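Local structure of COPII coat assembly protein SEC16 (Saccharomyces cerevisiae, 3MZK) at residues B[103-108]-B[300-305]. The protein helps initiate assembly of the COPII coat that forms transport vesicles at the endoplasmic reticulum, takes part in cargo selection, and is also involved in autophagy. Numbering follows the deposited sequence.
Sequences WQLLEM and LFIIGN
Leu105 reaches from helix 101-111 to the last turn of helix 294-303, where its CD2 methyl meets two consecutive isoleucines, a compact example of aliphatic packing between two helices of an alpha-helical solenoid. In this central piece of Sec16 the contact packs a helix of the mid-region against one of the Sec23-binding domain. CD2 lies 3.3 Å from CG2 of Ile302 and 3.7 Å from CG1 of Ile303, so one branch of the leucine serves both partners. Leu105 and Ile302 lie side by side with their ends pointing contrary ways, whereas Leu105 and Ile303 meet nearly perpendicular, the leucine touching the CG1 methylene of the longer arm. The torsions explain the reach: Leu105 carries CG anti to its backbone N (chi1 174°), which directs the branch point toward helix 294-303, while Ile302 has CG2, the branch that touches, anti to its own N. That same CG2 also receives Leu106, whose CB starts off to the side but whose CD2 ends 4.3 Å from it, a looser approach. All four side chains are buried, and the contact between them is wholly apolar.

Just beyond, helix 294-303 closes in a Schellman motif, with Asn305 at positive phi and its N bonded to Ile302 O; its OD1 accepts a hydrogen bond from NZ of Lys109, adding a polar tie beside the apolar contact. Helix 330-344 lines one side, Tyr339 touching both Leu106 and Ile302, while Trp116 of helix 116-123 packs on Ile303, and helix 77-94 receives Trp103 and Glu107.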
ATOM      1  N   TRP B 103       5.119 -32.407  14.173  1.00 56.67           N
ATOM      2  CA  TRP B 103       4.535 -32.561  15.496  1.00 63.26           C
ATOM      3  C   TRP B 103       4.701 -31.273  16.299  1.00 66.92           C
ATOM      4  O   TRP B 103       3.727 -30.677  16.762  1.00 64.87           O
ATOM      5  CB  TRP B 103       5.210 -33.712  16.244  1.00 70.09           C
ATOM      6  CG  TRP B 103       4.660 -35.066  15.929  1.00 78.69           C
ATOM      7  CD1 TRP B 103       5.319 -36.105  15.338  1.00 75.24           C
ATOM      8  CD2 TRP B 103       3.333 -35.533  16.197  1.00 77.26           C
ATOM      9  NE1 TRP B 103       4.485 -37.190  15.223  1.00 68.86           N
ATOM     10  CE2 TRP B 103       3.260 -36.864  15.740  1.00 63.85           C
ATOM     11  CE3 TRP B 103       2.203 -34.953  16.777  1.00 78.21           C
ATOM     12  CZ2 TRP B 103       2.099 -37.624  15.847  1.00 55.01           C
ATOM     13  CZ3 TRP B 103       1.051 -35.712  16.881  1.00 79.46           C
ATOM     14  CH2 TRP B 103       1.008 -37.033  16.420  1.00 69.27           C
ATOM     15  N   GLN B 104       5.950 -30.847  16.446  1.00 62.34           N
ATOM     16  CA  GLN B 104       6.289 -29.718  17.298  1.00 69.25           C
ATOM     17  C   GLN B 104       5.815 -28.389  16.724  1.00 75.46           C
ATOM     18  O   GLN B 104       5.488 -27.461  17.471  1.00 80.54           O
ATOM     19  CB  GLN B 104       7.796 -29.693  17.554  1.00 69.77           C
ATOM     20  CG  GLN B 104       8.269 -30.847  18.425  1.00 70.58           C
ATOM     21  CD  GLN B 104       9.766 -31.053  18.375  1.00 72.33           C
ATOM     22  OE1 GLN B 104      10.407 -30.827  17.348  1.00 87.80           O
ATOM     23  NE2 GLN B 104      10.334 -31.487  19.491  1.00 69.79           N
ATOM     24  N   LEU B 105       5.780 -28.297  15.399  1.00 65.09           N
ATOM     25  CA  LEU B 105       5.298 -27.092  14.740  1.00 58.29           C
ATOM     26  C   LEU B 105       3.825 -26.871  15.054  1.00 59.97           C
ATOM     27  O   LEU B 105       3.421 -25.773  15.445  1.00 43.97           O
ATOM     28  CB  LEU B 105       5.504 -27.194  13.235  1.00 57.76           C
ATOM     29  CG  LEU B 105       4.908 -26.049  12.417  1.00 59.90           C
ATOM     30  CD1 LEU B 105       5.461 -24.723  12.895  1.00 51.52           C
ATOM     31  CD2 LEU B 105       5.181 -26.249  10.931  1.00 54.42           C
ATOM     32  N   LEU B 106       3.029 -27.924  14.889  1.00 57.71           N
ATOM     33  CA  LEU B 106       1.604 -27.862  15.195  1.00 58.11           C
ATOM     34  C   LEU B 106       1.351 -27.567  16.673  1.00 67.27           C
ATOM     35  O   LEU B 106       0.394 -26.873  17.023  1.00 68.99           O
ATOM     36  CB  LEU B 106       0.908 -29.155  14.775  1.00 56.68           C
ATOM     37  CG  LEU B 106       0.675 -29.310  13.269  1.00 58.95           C
ATOM     38  CD1 LEU B 106       0.188 -30.707  12.939  1.00 68.30           C
ATOM     39  CD2 LEU B 106      -0.315 -28.267  12.770  1.00 58.07           C
ATOM     40  N   GLU B 107       2.214 -28.090  17.539  1.00 71.12           N
ATOM     41  CA  GLU B 107       2.092 -27.831  18.968  1.00 72.92           C
ATOM     42  C   GLU B 107       2.271 -26.342  19.267  1.00 67.81           C
ATOM     43  O   GLU B 107       1.479 -25.753  19.996  1.00 64.57           O
ATOM     44  CB  GLU B 107       3.101 -28.660  19.761  1.00 70.69           C
ATOM     45  CG  GLU B 107       2.857 -28.639  21.258  1.00 81.91           C
ATOM     46  CD  GLU B 107       3.948 -29.345  22.038  1.00 86.97           C
ATOM     47  OE1 GLU B 107       5.093 -29.410  21.539  1.00 81.94           O
ATOM     48  OE2 GLU B 107       3.657 -29.836  23.151  1.00 84.81           O
ATOM     49  N   MET B 108       3.308 -25.737  18.696  1.00 62.93           N
ATOM     50  CA  MET B 108       3.533 -24.300  18.852  1.00 70.08           C
ATOM     51  C   MET B 108       2.306 -23.497  18.445  1.00 77.42           C
ATOM     52  O   MET B 108       1.792 -22.693  19.223  1.00 84.21           O
ATOM     53  CB  MET B 108       4.716 -23.832  18.004  1.00 66.10           C
ATOM     54  CG  MET B 108       6.071 -24.310  18.461  1.00 66.82           C
ATOM     55  SD  MET B 108       7.359 -23.555  17.456  1.00 71.73           S
ATOM     56  CE  MET B 108       6.925 -21.830  17.628  1.00117.61           C
ATOM     57  N   LEU B 300       6.327 -26.320   5.109  1.00 49.68           N
ATOM     58  CA  LEU B 300       6.268 -24.941   4.623  1.00 49.83           C
ATOM     59  C   LEU B 300       4.838 -24.418   4.533  1.00 43.21           C
ATOM     60  O   LEU B 300       4.572 -23.281   4.916  1.00 55.05           O
ATOM     61  CB  LEU B 300       6.982 -24.783   3.276  1.00 45.34           C
ATOM     62  CG  LEU B 300       8.398 -25.363   3.197  1.00 59.03           C
ATOM     63  CD1 LEU B 300       9.163 -24.766   2.028  1.00 58.71           C
ATOM     64  CD2 LEU B 300       9.149 -25.136   4.499  1.00 41.01           C
ATOM     65  N   PHE B 301       3.923 -25.247   4.038  1.00 49.13           N
ATOM     66  CA  PHE B 301       2.519 -24.854   3.893  1.00 53.72           C
ATOM     67  C   PHE B 301       1.879 -24.563   5.245  1.00 53.43           C
ATOM     68  O   PHE B 301       1.091 -23.621   5.381  1.00 52.74           O
ATOM     69  CB  PHE B 301       1.716 -25.935   3.157  1.00 52.47           C
ATOM     70  CG  PHE B 301       2.116 -26.121   1.721  1.00 53.84           C
ATOM     71  CD1 PHE B 301       2.666 -25.073   0.998  1.00 50.92           C
ATOM     72  CD2 PHE B 301       1.950 -27.348   1.096  1.00 48.24           C
ATOM     73  CE1 PHE B 301       3.037 -25.244  -0.333  1.00 58.44           C
ATOM     74  CE2 PHE B 301       2.320 -27.528  -0.235  1.00 47.89           C
ATOM     75  CZ  PHE B 301       2.863 -26.474  -0.951  1.00 51.84           C
ATOM     76  N   ILE B 302       2.218 -25.383   6.236  1.00 37.49           N
ATOM     77  CA  ILE B 302       1.750 -25.183   7.603  1.00 48.38           C
ATOM     78  C   ILE B 302       2.222 -23.840   8.164  1.00 56.39           C
ATOM     79  O   ILE B 302       1.426 -23.049   8.683  1.00 48.12           O
ATOM     80  CB  ILE B 302       2.240 -26.313   8.521  1.00 58.42           C
ATOM     81  CG1 ILE B 302       1.546 -27.625   8.153  1.00 55.18           C
ATOM     82  CG2 ILE B 302       1.984 -25.971   9.976  1.00 51.47           C
ATOM     83  CD1 ILE B 302       2.225 -28.864   8.710  1.00 48.26           C
ATOM     84  N   ILE B 303       3.522 -23.582   8.058  1.00 55.37           N
ATOM     85  CA  ILE B 303       4.078 -22.313   8.510  1.00 47.59           C
ATOM     86  C   ILE B 303       3.399 -21.154   7.796  1.00 52.78           C
ATOM     87  O   ILE B 303       3.129 -20.117   8.397  1.00 50.32           O
ATOM     88  CB  ILE B 303       5.589 -22.237   8.258  1.00 38.87           C
ATOM     89  CG1 ILE B 303       6.313 -23.352   9.009  1.00 39.55           C
ATOM     90  CG2 ILE B 303       6.131 -20.887   8.684  1.00 45.31           C
ATOM     91  CD1 ILE B 303       7.776 -23.460   8.656  1.00 38.15           C
ATOM     92  N   GLY B 304       3.123 -21.337   6.509  1.00 53.98           N
ATOM     93  CA  GLY B 304       2.506 -20.300   5.705  1.00 49.14           C
ATOM     94  C   GLY B 304       1.015 -20.182   5.935  1.00 54.38           C
ATOM     95  O   GLY B 304       0.356 -19.325   5.353  1.00 64.53           O
ATOM     96  N   ASN B 305       0.486 -21.044   6.796  1.00 63.05           N
ATOM     97  CA  ASN B 305      -0.952 -21.113   7.045  1.00 61.74           C
ATOM     98  C   ASN B 305      -1.786 -21.328   5.788  1.00 61.07           C
ATOM     99  O   ASN B 305      -2.882 -20.781   5.662  1.00 62.77           O
ATOM    100  CB  ASN B 305      -1.445 -19.876   7.794  1.00 48.21           C
ATOM    101  CG  ASN B 305      -1.492 -20.090   9.287  1.00 67.20           C
ATOM    102  OD1 ASN B 305      -0.678 -20.825   9.842  1.00 73.85           O
ATOM    103  ND2 ASN B 305      -2.460 -19.467   9.948  1.00 77.70           N
TER